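Local atomic coordinates of F5/8 type C domain protein (Bacteroides ovatus, PDB entry 4ZRX), a protein that probably hydrolyses alpha-L-fucosides with a TIM-barrel-type catalytic domain and carries an F5/8 type C domain that may bind carbohydrate. Residues Q35-W39 / P213-M217; C103-T107 / G124-K128; W239-L244 / L268-L274; V289-P293 / G303-S307; D525-W529 / R559-L563. Numbering follows the deposited sequence.

Contacts 1 to 4 all lie in the alpha-L-fucosidase part of the chain, and contact 5 in the F5/8 type C domain. Contact 2 is nested inside the loop closed by contact 1; contacts 3, 4 and 5 then follow in series. Contacts 1, 3 and 4 reach the same mixed, curled sheet, contacts 3 and 4 through the neighbouring strands 241-242 and 279-290. Contacts 1 and 3 have centres about 22 Å apart and nearest atoms about 6 Å apart, while contacts 2 and 3 are about 41 Å apart between centres. Contact 5 lies about 39 Å from contact 4 and 61 to 66 Å from the others, centre to centre, consistent with a separate accessory domain.

Contact 1. Residues Q35-W39 / P213-M217; sequences QQYAW and PKAVM
This contact joins helix 34-42 to the entry of strand 216-219, one of the parallel strands of the TIM-barrel-type sheet, and buries 234 Å² in total. Residues Q35-W39 are helical, with the bond from W39 N to Q35 O at 2.9 Å. On the other side, P213 and K214 form a turn (phi/psi -59/-21 and -89/-13), after which A215 and V216 are extended. The CA atoms of Q35 and K214 are 5.7 Å apart, the nearest pair.

Q35 points its CB toward 213-217. With chi1 m and chi2 p (90°), its side chain bends so that NE2 donates to P213 O at 2.9 Å and 174°, an almost linear bond. Q35 CG also lies 3.6 Å from K214 O, and Q35 CB 4.0 Å from V216 CG1. Q36 points away; its CG is 4.4 Å from V216 CG1, and its NE2 bonds to W282 O and D223 O, anchoring the helix beside strand 279-290. One turn after Q35, W39 (chi1 t, chi2 87°) turns its CB back toward 213-217, and its indole also packs on P284 of strand 279-290. V216, itself bonded through its backbone to H180 and V182, beside and in the neighbouring parallel strand 181-184, adopts chi1 m and sets CG2 3.7 Å from W39 CD1, obliquely to the indole ring.

Contact 2. Residues C103-T107 / G124-K128; sequences CLWPT and GDVVK
A buried loop-to-helix-start contact, with 275 Å² covered in total, ties the loop after strand 91-97 to the N-terminus of helix 126-137 in the fucosidase domain. The closest CA pairs are W105 with D125 at 4.5 Å and L104 with V126 at 5.5 Å. L104 (phi/psi -81/4) turns its carbonyl to the helix start, where V126 N donates to L104 O at 2.9 Å and 144°. An amide of the first helical turn thus finds its acceptor in the loop.

D125, extended at -155/105, is the N-cap. With chi1 t, its OD1 accepts from K128 N at 2.9 Å and 165°, and also lies 3.3 Å from W105 CB; its OD2 bonds to Y176 OH. Apolar packing surrounds these bonds: L104 CB is 4.0 Å from V126 CB and 4.2 Å from V127 CG2, while W105 CB is 3.8 Å from V127 CG2. Both valines take chi1 t. The W105 indole (chi1 p, chi2 112°) leads away to helix 158-174, where NE1 bonds to E171. P106, centre of an inverse gamma turn closed by T107 N to W105 O at 2.8 Å, rests its CD 3.6 Å from G124 O and 3.4 Å from D125 OD2. The ensemble is an Asp N-cap at the helix start of a beta-alpha connection, following a parallel strand as in TIM-barrel folds.

Contact 3. Residues W239-L244 / L268-L274; sequences WNATVL and LGSRKIL
The carbonyl of L268 is the polar centre of this buried contact, which covers 386 Å² where strand 241-242 pairs antiparallel with strand 279-290 of the fucosidase domain's sheet. T242 OG1 donates to L268 O at 2.6 Å and V243 N donates to the same atom at 3.0 Å and 155°. With chi1 t, T242 OG1 also accepts from L244 N (3.0 Å, 169°), forming an ST turn that ends strand 241-242. One water donates to A241 O (2.8 Å) and G269 O (2.7 Å), and G269 O accepts from R447 NH2 as well.

T242 and G269 are nearest in register, CA to CA 4.7 Å. G269 (-174/14) lies against one face of the W239 indole (chi1 m, chi2 105°), with its C atom 3.5 Å from W239 CD1; an ideal CB here would be 2.5 Å from W239 CB, a clash. S270 (chi1 p) is the N-cap of the weakly bonded helix around 271-274: its OG accepts from I273 N at 3.3 Å and also bonds to D267. Apolar contacts flank the polar centre, V243 CG2 to I273 CG2 at 4.1 Å and V243 CG1 to L274 CD2 at 4.0 Å. With buried backbone carbonyls paired to hydroxyl, amide, water and arginine donors, strand end and helix start are joined at little cost in unsatisfied polar groups.

Contact 4. Residues V289-P293 / G303-S307; sequences VSIRP and GKVKS
Hydrogen bonding sets the register between the end of strand 279-290 and the loop 303-307, with 354 Å² buried. K306 N donates to I291 O at 2.8 Å and 167°. K306 has its CB toward 289-293, and chi1 m, chi2 and chi3 t, chi4 p carry NZ to S290 O at 2.8 Å. Backbone and side chain of one lysine therefore bind successive carbonyls. R292 CA and V305 CA are the nearest CA pair at 4.7 Å. I291 CA lies 5.5 Å from K306 CA.

S290 OG (chi1 t) accepts from R292 N at 3.2 Å, an ST turn where the strand ends, and is also hydrogen-bonded to G294 O; I291 at -64/-18 makes the bend. V305 and K306 have polyproline II-like angles (-62/136 and -61/145).

I291 CG1 and V305 CG1 make an apolar contact (3.9 Å); V289 CG2 and K306 CE are in van der Waals contact (4.2 Å). R292 points its CB away and forms salt bridges with D341 and D302.

Strand 324-328 pairs with 279-290 in the barrel-type sheet; I291 and V305 pack on helix 339-356, and V289 and K306 on helix 308-316, whose N-cap is S307.

Contact 5. Residues D525-W529 / R559-L563; sequences DGKSW and RFIKL. With EDO (1,2-ethanediol), chain E.
Residues D525-W529 form a tight turn in which G526 has positive phi (80/7), whereas F560-L563 run extended in strand 560-566. R559 (-113/-43) and F560 both face S523, a classic beta bulge. G526 CA and F560 CA are 5.7 Å apart. W529 CA is 8.4 Å from K562 CA. D525 OD1 accepts from K527 N (3.2 Å) and S528 N (3.1 Å), the Asx turn and Asx motif that shape the loop. This loop links strands 517-523 and 530-532 in the antiparallel sheet of the F5/8 type C domain, a beta-sandwich fold. G526 CA sits 3.7 Å from the F560 ring centroid, a CH-pi contact over the face. W529 (chi1 m) meets F560 CB with its CH2 at 3.6 Å. K562 NZ makes a cation-pi contact 3.8 Å from the W529 five-membered ring centroid, 13° off the normal, while K562 CB lies 3.9 Å from the six-membered one. Ethanediol, probably from the crystallisation liquor, donates from O1 to L563 O at 2.7 Å.

Contact 1. Residues Q35-W39 / P213-M217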
# COMPACT_ATOMS: atom_id res chain seq x y z
N GLN A 35 2.30 -9.32 -21.85
CA GLN A 35 2.46 -9.77 -20.44
C GLN A 35 2.29 -8.61 -19.45
O GLN A 35 1.65 -8.75 -18.40
CB GLN A 35 3.81 -10.44 -20.24
CG GLN A 35 4.00 -11.71 -21.10
CD GLN A 35 4.63 -11.46 -22.50
OE1 GLN A 35 4.59 -10.40 -23.07
NE2 GLN A 35 5.26 -12.50 -23.02
N GLN A 36 2.84 -7.47 -19.80
CA GLN A 36 2.67 -6.29 -18.94
C GLN A 36 1.24 -5.82 -18.91
O GLN A 36 0.77 -5.34 -17.88
CB GLN A 36 3.57 -5.18 -19.40
CG GLN A 36 5.03 -5.41 -19.13
CD GLN A 36 5.83 -4.28 -19.72
OE1 GLN A 36 5.71 -4.00 -20.94
NE2 GLN A 36 6.64 -3.61 -18.93
N TYR A 37 0.56 -5.92 -20.04
CA TYR A 37 -0.83 -5.50 -20.11
C TYR A 37 -1.70 -6.41 -19.32
O TYR A 37 -2.54 -5.96 -18.53
CB TYR A 37 -1.25 -5.48 -21.58
CG TYR A 37 -2.59 -4.90 -21.82
CD1 TYR A 37 -2.80 -3.55 -21.72
CD2 TYR A 37 -3.64 -5.69 -22.15
CE1 TYR A 37 -4.09 -3.02 -21.97
CE2 TYR A 37 -4.88 -5.15 -22.43
CZ TYR A 37 -5.08 -3.85 -22.36
OH TYR A 37 -6.31 -3.32 -22.55
N ALA A 38 -1.47 -7.72 -19.45
CA ALA A 38 -2.22 -8.69 -18.65
C ALA A 38 -1.98 -8.49 -17.14
O ALA A 38 -2.89 -8.56 -16.31
CB ALA A 38 -1.84 -10.13 -19.08
N TRP A 39 -0.74 -8.22 -16.78
CA TRP A 39 -0.41 -7.94 -15.38
C TRP A 39 -1.22 -6.78 -14.84
O TRP A 39 -1.81 -6.86 -13.75
CB TRP A 39 1.10 -7.72 -15.27
CG TRP A 39 1.54 -7.22 -13.91
CD1 TRP A 39 1.86 -7.94 -12.80
CD2 TRP A 39 1.72 -5.87 -13.58
NE1 TRP A 39 2.19 -7.10 -11.77
CE2 TRP A 39 2.08 -5.82 -12.21
CE3 TRP A 39 1.52 -4.68 -14.27
CZ2 TRP A 39 2.32 -4.58 -11.55
CZ3 TRP A 39 1.77 -3.48 -13.62
CH2 TRP A 39 2.16 -3.47 -12.27
N PRO A 213 6.61 -18.12 -20.33
CA PRO A 213 6.37 -17.06 -21.29
C PRO A 213 5.38 -15.99 -20.87
O PRO A 213 5.39 -14.90 -21.45
CB PRO A 213 5.83 -17.83 -22.50
CG PRO A 213 6.28 -19.23 -22.34
CD PRO A 213 6.44 -19.48 -20.91
N LYS A 214 4.50 -16.28 -19.91
CA LYS A 214 3.51 -15.31 -19.46
C LYS A 214 4.01 -14.42 -18.33
O LYS A 214 3.32 -13.41 -18.01
CB LYS A 214 2.26 -16.01 -18.98
CG LYS A 214 1.51 -16.70 -20.10
CD LYS A 214 0.32 -17.42 -19.54
CE LYS A 214 -0.62 -17.96 -20.65
NZ LYS A 214 -1.44 -18.98 -19.96
N ALA A 215 5.13 -14.79 -17.69
CA ALA A 215 5.59 -14.13 -16.44
C ALA A 215 6.13 -12.76 -16.71
O ALA A 215 6.75 -12.53 -17.78
CB ALA A 215 6.63 -14.91 -15.76
N VAL A 216 5.95 -11.87 -15.74
CA VAL A 216 6.69 -10.63 -15.69
C VAL A 216 7.79 -10.69 -14.59
O VAL A 216 7.57 -11.29 -13.54
CB VAL A 216 5.79 -9.39 -15.44
CG1 VAL A 216 4.97 -9.11 -16.69
CG2 VAL A 216 4.90 -9.56 -14.23
N MSE A 217 8.93 -10.09 -14.88
CA MSE A 217 10.06 -9.97 -13.95
C MSE A 217 9.98 -8.62 -13.28
O MSE A 217 10.04 -7.58 -13.92
CB MSE A 217 11.39 -10.15 -14.68
CG MSE A 217 12.60 -10.21 -13.76
SE MSE A 217 14.11 -10.61 -14.87
CE MSE A 217 15.66 -10.07 -13.87

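Contact 2. Residues C103-T107 / G124-K128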
# COMPACT_ATOMS: atom_id res chain seq x y z
N CYS A 103 14.69 -21.90 2.18
CA CYS A 103 13.81 -22.24 1.06
C CYS A 103 12.59 -22.99 1.54
O CYS A 103 12.70 -24.01 2.25
CB CYS A 103 14.56 -23.07 0.03
SG CYS A 103 15.90 -22.14 -0.66
N LEU A 104 11.41 -22.55 1.06
CA LEU A 104 10.13 -23.20 1.36
C LEU A 104 9.76 -24.45 0.55
O LEU A 104 8.71 -25.00 0.73
CB LEU A 104 9.00 -22.16 1.20
CG LEU A 104 8.97 -21.01 2.20
CD1 LEU A 104 7.71 -20.24 2.04
CD2 LEU A 104 9.05 -21.51 3.58
N TRP A 105 10.66 -24.89 -0.32
CA TRP A 105 10.52 -26.08 -1.09
C TRP A 105 11.86 -26.85 -0.95
O TRP A 105 12.94 -26.24 -0.70
CB TRP A 105 10.23 -25.77 -2.55
CG TRP A 105 11.42 -25.30 -3.35
CD1 TRP A 105 12.02 -25.99 -4.35
CD2 TRP A 105 12.08 -24.01 -3.33
NE1 TRP A 105 13.05 -25.28 -4.87
CE2 TRP A 105 13.11 -24.05 -4.27
CE3 TRP A 105 11.91 -22.83 -2.58
CZ2 TRP A 105 13.98 -22.98 -4.50
CZ3 TRP A 105 12.83 -21.78 -2.75
CH2 TRP A 105 13.83 -21.86 -3.72
N PRO A 106 11.80 -28.17 -1.13
CA PRO A 106 13.02 -29.02 -0.96
C PRO A 106 13.92 -28.90 -2.17
O PRO A 106 13.99 -29.82 -3.03
CB PRO A 106 12.46 -30.43 -0.85
CG PRO A 106 11.14 -30.40 -1.59
CD PRO A 106 10.58 -28.97 -1.34
N THR A 107 14.61 -27.79 -2.26
CA THR A 107 15.54 -27.52 -3.34
C THR A 107 16.72 -28.50 -3.33
O THR A 107 17.22 -28.89 -2.29
CB THR A 107 16.04 -26.09 -3.23
OG1 THR A 107 16.96 -25.78 -4.29
CG2 THR A 107 16.70 -25.79 -1.91
N GLY A 124 7.94 -31.98 3.52
CA GLY A 124 7.04 -30.94 3.07
C GLY A 124 7.54 -30.08 1.91
O GLY A 124 8.75 -30.01 1.60
N ASP A 125 6.59 -29.37 1.31
CA ASP A 125 6.92 -28.43 0.28
C ASP A 125 5.78 -27.37 0.27
O ASP A 125 4.67 -27.66 -0.16
CB ASP A 125 6.99 -29.17 -1.05
CG ASP A 125 7.36 -28.25 -2.21
OD1 ASP A 125 7.18 -27.00 -2.08
OD2 ASP A 125 7.77 -28.82 -3.26
N VAL A 126 6.07 -26.20 0.81
CA VAL A 126 5.03 -25.16 0.96
C VAL A 126 4.61 -24.68 -0.41
O VAL A 126 3.45 -24.37 -0.64
CB VAL A 126 5.51 -23.99 1.77
CG1 VAL A 126 4.44 -22.94 1.91
CG2 VAL A 126 5.95 -24.48 3.19
N VAL A 127 5.59 -24.57 -1.30
CA VAL A 127 5.33 -24.08 -2.65
C VAL A 127 4.36 -25.03 -3.35
O VAL A 127 3.41 -24.60 -4.00
CB VAL A 127 6.64 -23.88 -3.43
CG1 VAL A 127 6.41 -23.29 -4.81
CG2 VAL A 127 7.65 -23.00 -2.67
N LYS A 128 4.58 -26.33 -3.19
CA LYS A 128 3.71 -27.32 -3.74
C LYS A 128 2.30 -27.22 -3.17
O LYS A 128 1.34 -27.29 -3.93
CB LYS A 128 4.29 -28.72 -3.49
CG LYS A 128 3.43 -29.85 -4.13
CD LYS A 128 4.10 -31.24 -3.96
CE LYS A 128 4.23 -31.60 -2.52
NZ LYS A 128 3.08 -31.20 -1.58

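Contact 3. Residues W239-L244 / L268-L274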
# COMPACT_ATOMS: atom_id res chain seq x y z
N TRP A 239 3.40 8.23 -14.48
CA TRP A 239 3.87 7.93 -15.85
C TRP A 239 4.46 6.52 -15.87
O TRP A 239 5.50 6.26 -15.27
CB TRP A 239 4.94 8.93 -16.29
CG TRP A 239 4.35 10.22 -16.68
CD1 TRP A 239 4.37 11.36 -15.97
CD2 TRP A 239 3.54 10.48 -17.83
NE1 TRP A 239 3.65 12.32 -16.59
CE2 TRP A 239 3.13 11.81 -17.74
CE3 TRP A 239 3.12 9.71 -18.91
CZ2 TRP A 239 2.31 12.41 -18.68
CZ3 TRP A 239 2.28 10.30 -19.85
CH2 TRP A 239 1.90 11.67 -19.72
N ASN A 240 3.77 5.60 -16.54
CA ASN A 240 4.32 4.27 -16.76
C ASN A 240 5.15 4.18 -18.00
O ASN A 240 5.87 3.20 -18.21
CB ASN A 240 3.19 3.26 -16.66
CG ASN A 240 2.70 3.09 -15.22
OD1 ASN A 240 3.47 3.32 -14.27
ND2 ASN A 240 1.50 2.73 -15.08
N ALA A 241 5.03 5.18 -18.86
CA ALA A 241 6.02 5.45 -19.88
C ALA A 241 7.02 6.39 -19.17
O ALA A 241 6.76 7.57 -18.98
CB ALA A 241 5.38 6.17 -21.11
N THR A 242 8.14 5.82 -18.72
CA THR A 242 8.99 6.47 -17.74
C THR A 242 10.45 6.53 -18.19
O THR A 242 10.95 5.68 -18.98
CB THR A 242 8.90 5.74 -16.35
OG1 THR A 242 9.77 6.42 -15.44
CG2 THR A 242 9.26 4.24 -16.42
N VAL A 243 11.11 7.59 -17.75
CA VAL A 243 12.56 7.75 -17.97
C VAL A 243 13.39 6.89 -17.00
O VAL A 243 14.63 6.80 -17.15
CB VAL A 243 12.96 9.21 -17.84
CG1 VAL A 243 12.20 10.06 -18.79
CG2 VAL A 243 12.78 9.74 -16.41
N LEU A 244 12.77 6.35 -15.94
CA LEU A 244 13.51 5.55 -14.97
C LEU A 244 14.03 4.27 -15.60
O LEU A 244 13.24 3.49 -16.09
CB LEU A 244 12.68 5.26 -13.72
CG LEU A 244 13.43 4.60 -12.54
CD1 LEU A 244 14.43 5.49 -11.88
CD2 LEU A 244 12.38 4.04 -11.51
N LEU A 268 8.87 10.97 -12.79
CA LEU A 268 9.50 9.95 -13.54
C LEU A 268 9.11 9.96 -15.02
O LEU A 268 9.47 9.03 -15.72
CB LEU A 268 9.25 8.59 -12.90
CG LEU A 268 9.77 8.45 -11.44
CD1 LEU A 268 9.39 7.11 -10.89
CD2 LEU A 268 11.32 8.61 -11.44
N GLY A 269 8.44 11.01 -15.50
CA GLY A 269 8.06 11.04 -16.92
C GLY A 269 7.42 12.27 -17.51
O GLY A 269 6.90 12.14 -18.61
N SER A 270 7.46 13.42 -16.83
CA SER A 270 6.89 14.65 -17.41
C SER A 270 7.67 15.06 -18.66
O SER A 270 8.78 14.63 -18.87
CB SER A 270 6.97 15.82 -16.46
OG SER A 270 8.33 16.18 -16.28
N ARG A 271 7.09 15.95 -19.47
CA ARG A 271 7.83 16.42 -20.64
C ARG A 271 9.13 17.13 -20.26
O ARG A 271 10.13 17.05 -20.99
CB ARG A 271 7.01 17.42 -21.48
CG ARG A 271 5.78 16.81 -22.08
CD ARG A 271 5.16 17.78 -23.12
NE ARG A 271 3.84 17.33 -23.54
CZ ARG A 271 3.23 17.67 -24.67
NH1 ARG A 271 3.87 18.40 -25.60
NH2 ARG A 271 2.01 17.23 -24.93
N LYS A 272 9.11 17.81 -19.13
CA LYS A 272 10.32 18.46 -18.63
C LYS A 272 11.44 17.46 -18.49
O LYS A 272 12.57 17.72 -18.94
CB LYS A 272 10.02 19.10 -17.29
CG LYS A 272 11.14 19.82 -16.58
CD LYS A 272 10.58 20.15 -15.13
CE LYS A 272 11.60 20.25 -14.06
NZ LYS A 272 12.33 21.55 -14.23
N ILE A 273 11.19 16.33 -17.85
CA ILE A 273 12.26 15.38 -17.64
C ILE A 273 12.64 14.60 -18.92
O ILE A 273 13.77 14.13 -19.03
CB ILE A 273 11.98 14.50 -16.41
CG1 ILE A 273 13.28 13.98 -15.81
CG2 ILE A 273 10.96 13.35 -16.66
CD1 ILE A 273 13.15 13.83 -14.28
N LEU A 274 11.73 14.49 -19.89
CA LEU A 274 12.10 13.96 -21.22
C LEU A 274 13.26 14.66 -21.87
O LEU A 274 14.00 14.03 -22.63
CB LEU A 274 10.93 14.03 -22.20
CG LEU A 274 9.83 13.03 -21.94
CD1 LEU A 274 8.71 13.20 -22.98
CD2 LEU A 274 10.40 11.62 -21.99
O HOH W 1 7.03 10.02 -20.30

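Contact 4. Residues V289-P293 / G303-S307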
# COMPACT_ATOMS: atom_id res chain seq x y z
N VAL A 289 2.31 -3.26 -0.07
CA VAL A 289 2.08 -2.82 1.29
C VAL A 289 1.57 -3.96 2.08
O VAL A 289 0.90 -4.85 1.53
CB VAL A 289 1.12 -1.59 1.31
CG1 VAL A 289 -0.23 -1.93 0.72
CG2 VAL A 289 0.97 -0.99 2.68
N SER A 290 1.83 -3.95 3.38
CA SER A 290 1.28 -5.01 4.22
C SER A 290 -0.01 -4.62 4.93
O SER A 290 -0.26 -3.47 5.21
CB SER A 290 2.36 -5.43 5.25
OG SER A 290 1.93 -6.51 6.06
N ILE A 291 -0.86 -5.60 5.13
CA ILE A 291 -2.06 -5.44 5.98
C ILE A 291 -1.76 -5.17 7.44
O ILE A 291 -2.67 -4.69 8.19
CB ILE A 291 -3.04 -6.62 5.80
CG1 ILE A 291 -4.47 -6.13 6.03
CG2 ILE A 291 -2.64 -7.81 6.69
CD1 ILE A 291 -5.55 -7.24 5.79
N ARG A 292 -0.53 -5.47 7.84
CA ARG A 292 -0.05 -5.25 9.21
C ARG A 292 1.15 -4.32 9.16
O ARG A 292 1.65 -4.02 8.08
CB ARG A 292 0.39 -6.59 9.82
CG ARG A 292 -0.78 -7.52 10.19
CD ARG A 292 -0.51 -9.00 10.01
NE ARG A 292 -1.57 -9.76 10.66
CZ ARG A 292 -1.57 -10.11 11.95
NH1 ARG A 292 -0.53 -9.93 12.76
NH2 ARG A 292 -2.63 -10.75 12.40
N PRO A 293 1.67 -3.91 10.32
CA PRO A 293 2.87 -3.04 10.25
C PRO A 293 4.09 -3.75 9.63
O PRO A 293 4.79 -3.14 8.82
CB PRO A 293 3.12 -2.69 11.70
CG PRO A 293 1.78 -2.70 12.30
CD PRO A 293 1.07 -3.87 11.66
N GLY A 303 -3.75 -6.92 16.78
CA GLY A 303 -4.62 -5.76 17.00
C GLY A 303 -4.23 -4.56 16.17
O GLY A 303 -4.75 -3.47 16.37
N LYS A 304 -3.33 -4.73 15.19
CA LYS A 304 -2.83 -3.64 14.39
C LYS A 304 -3.03 -3.89 12.90
O LYS A 304 -2.34 -3.29 12.06
CB LYS A 304 -1.37 -3.39 14.69
CG LYS A 304 -1.15 -3.07 16.15
CD LYS A 304 0.28 -2.83 16.45
CE LYS A 304 0.44 -2.58 17.97
NZ LYS A 304 1.58 -1.65 18.08
N VAL A 305 -3.96 -4.77 12.57
CA VAL A 305 -4.36 -4.94 11.18
C VAL A 305 -4.94 -3.60 10.72
O VAL A 305 -5.74 -2.94 11.43
CB VAL A 305 -5.36 -6.07 11.05
CG1 VAL A 305 -5.96 -6.14 9.68
CG2 VAL A 305 -4.78 -7.39 11.47
N LYS A 306 -4.57 -3.16 9.54
CA LYS A 306 -4.96 -1.84 9.05
C LYS A 306 -6.47 -1.73 8.95
O LYS A 306 -7.19 -2.72 8.64
CB LYS A 306 -4.30 -1.59 7.69
CG LYS A 306 -2.84 -1.25 7.78
CD LYS A 306 -2.31 -1.05 6.38
CE LYS A 306 -0.92 -0.50 6.35
NZ LYS A 306 0.06 -1.38 7.00
N SER A 307 -6.98 -0.54 9.25
CA SER A 307 -8.42 -0.31 9.28
C SER A 307 -9.04 -0.41 7.91
O SER A 307 -8.34 -0.25 6.90
CB SER A 307 -8.75 1.09 9.80
OG SER A 307 -8.34 2.10 8.93

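Contact 5. Residues D525-W529 / R559-L563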
# COMPACT_ATOMS: atom_id res chain seq x y z
N ASP A 525 -23.49 18.80 37.48
CA ASP A 525 -24.46 19.62 36.75
C ASP A 525 -23.80 20.61 35.77
O ASP A 525 -24.48 21.31 35.04
CB ASP A 525 -25.43 20.32 37.73
CG ASP A 525 -24.72 21.30 38.68
OD1 ASP A 525 -23.48 21.42 38.71
OD2 ASP A 525 -25.44 21.96 39.44
N GLY A 526 -22.47 20.68 35.77
CA GLY A 526 -21.74 21.57 34.87
C GLY A 526 -21.68 23.01 35.32
O GLY A 526 -21.17 23.86 34.61
N LYS A 527 -22.15 23.29 36.53
CA LYS A 527 -22.18 24.64 37.07
C LYS A 527 -21.35 24.76 38.36
O LYS A 527 -20.54 25.73 38.50
CB LYS A 527 -23.61 25.04 37.36
CG LYS A 527 -24.53 24.82 36.15
CD LYS A 527 -25.80 25.60 36.29
CE LYS A 527 -26.67 25.14 37.45
NZ LYS A 527 -27.89 24.42 36.94
N SER A 528 -21.57 23.80 39.27
CA SER A 528 -20.84 23.73 40.57
C SER A 528 -19.64 22.83 40.37
O SER A 528 -19.82 21.63 40.15
CB SER A 528 -21.67 23.14 41.71
OG SER A 528 -22.56 24.07 42.27
N TRP A 529 -18.45 23.42 40.51
CA TRP A 529 -17.18 22.79 40.26
C TRP A 529 -16.34 22.63 41.51
O TRP A 529 -16.06 23.60 42.22
CB TRP A 529 -16.39 23.62 39.27
CG TRP A 529 -17.02 23.67 37.95
CD1 TRP A 529 -17.81 24.67 37.44
CD2 TRP A 529 -16.91 22.68 36.93
NE1 TRP A 529 -18.20 24.35 36.17
CE2 TRP A 529 -17.67 23.12 35.84
CE3 TRP A 529 -16.27 21.45 36.86
CZ2 TRP A 529 -17.80 22.38 34.67
CZ3 TRP A 529 -16.37 20.70 35.68
CH2 TRP A 529 -17.14 21.17 34.61
N ARG A 559 -19.88 13.91 36.18
CA ARG A 559 -20.62 13.96 34.92
C ARG A 559 -19.87 14.85 33.95
O ARG A 559 -19.77 14.53 32.76
CB ARG A 559 -22.04 14.49 35.15
CG ARG A 559 -22.87 14.86 33.90
CD ARG A 559 -23.11 13.67 33.04
NE ARG A 559 -23.66 14.04 31.73
CZ ARG A 559 -24.90 13.77 31.31
NH1 ARG A 559 -25.78 13.11 32.06
NH2 ARG A 559 -25.25 14.16 30.09
N PHE A 560 -19.38 15.99 34.46
CA PHE A 560 -18.61 16.96 33.69
C PHE A 560 -17.21 17.01 34.27
O PHE A 560 -17.04 16.82 35.46
CB PHE A 560 -19.22 18.37 33.75
CG PHE A 560 -20.64 18.47 33.19
CD1 PHE A 560 -21.74 18.10 33.98
CD2 PHE A 560 -20.88 19.00 31.92
CE1 PHE A 560 -23.07 18.20 33.48
CE2 PHE A 560 -22.21 19.13 31.42
CZ PHE A 560 -23.30 18.72 32.20
N ILE A 561 -16.21 17.26 33.42
CA ILE A 561 -14.85 17.50 33.90
C ILE A 561 -14.37 18.77 33.27
O ILE A 561 -14.85 19.17 32.22
CB ILE A 561 -13.88 16.33 33.60
CG1 ILE A 561 -13.72 16.10 32.07
CG2 ILE A 561 -14.38 15.07 34.28
CD1 ILE A 561 -12.78 14.92 31.75
N LYS A 562 -13.38 19.37 33.89
CA LYS A 562 -12.79 20.62 33.43
C LYS A 562 -11.32 20.65 33.76
O LYS A 562 -10.93 20.34 34.89
CB LYS A 562 -13.50 21.84 34.08
CG LYS A 562 -12.86 23.19 33.78
CD LYS A 562 -13.69 24.38 34.27
CE LYS A 562 -13.72 24.43 35.78
NZ LYS A 562 -14.37 25.65 36.31
N LEU A 563 -10.49 21.03 32.79
CA LEU A 563 -9.05 21.20 33.02
C LEU A 563 -8.69 22.65 32.78
O LEU A 563 -8.87 23.13 31.65
CB LEU A 563 -8.21 20.28 32.11
CG LEU A 563 -6.69 20.28 32.37
CD1 LEU A 563 -6.32 19.52 33.66
CD2 LEU A 563 -5.88 19.72 31.19
C1 EDO E . -6.76 24.54 29.11
O1 EDO E . -8.06 23.93 29.19
C2 EDO E . -6.81 26.03 29.40
O2 EDO E . -7.29 26.24 30.73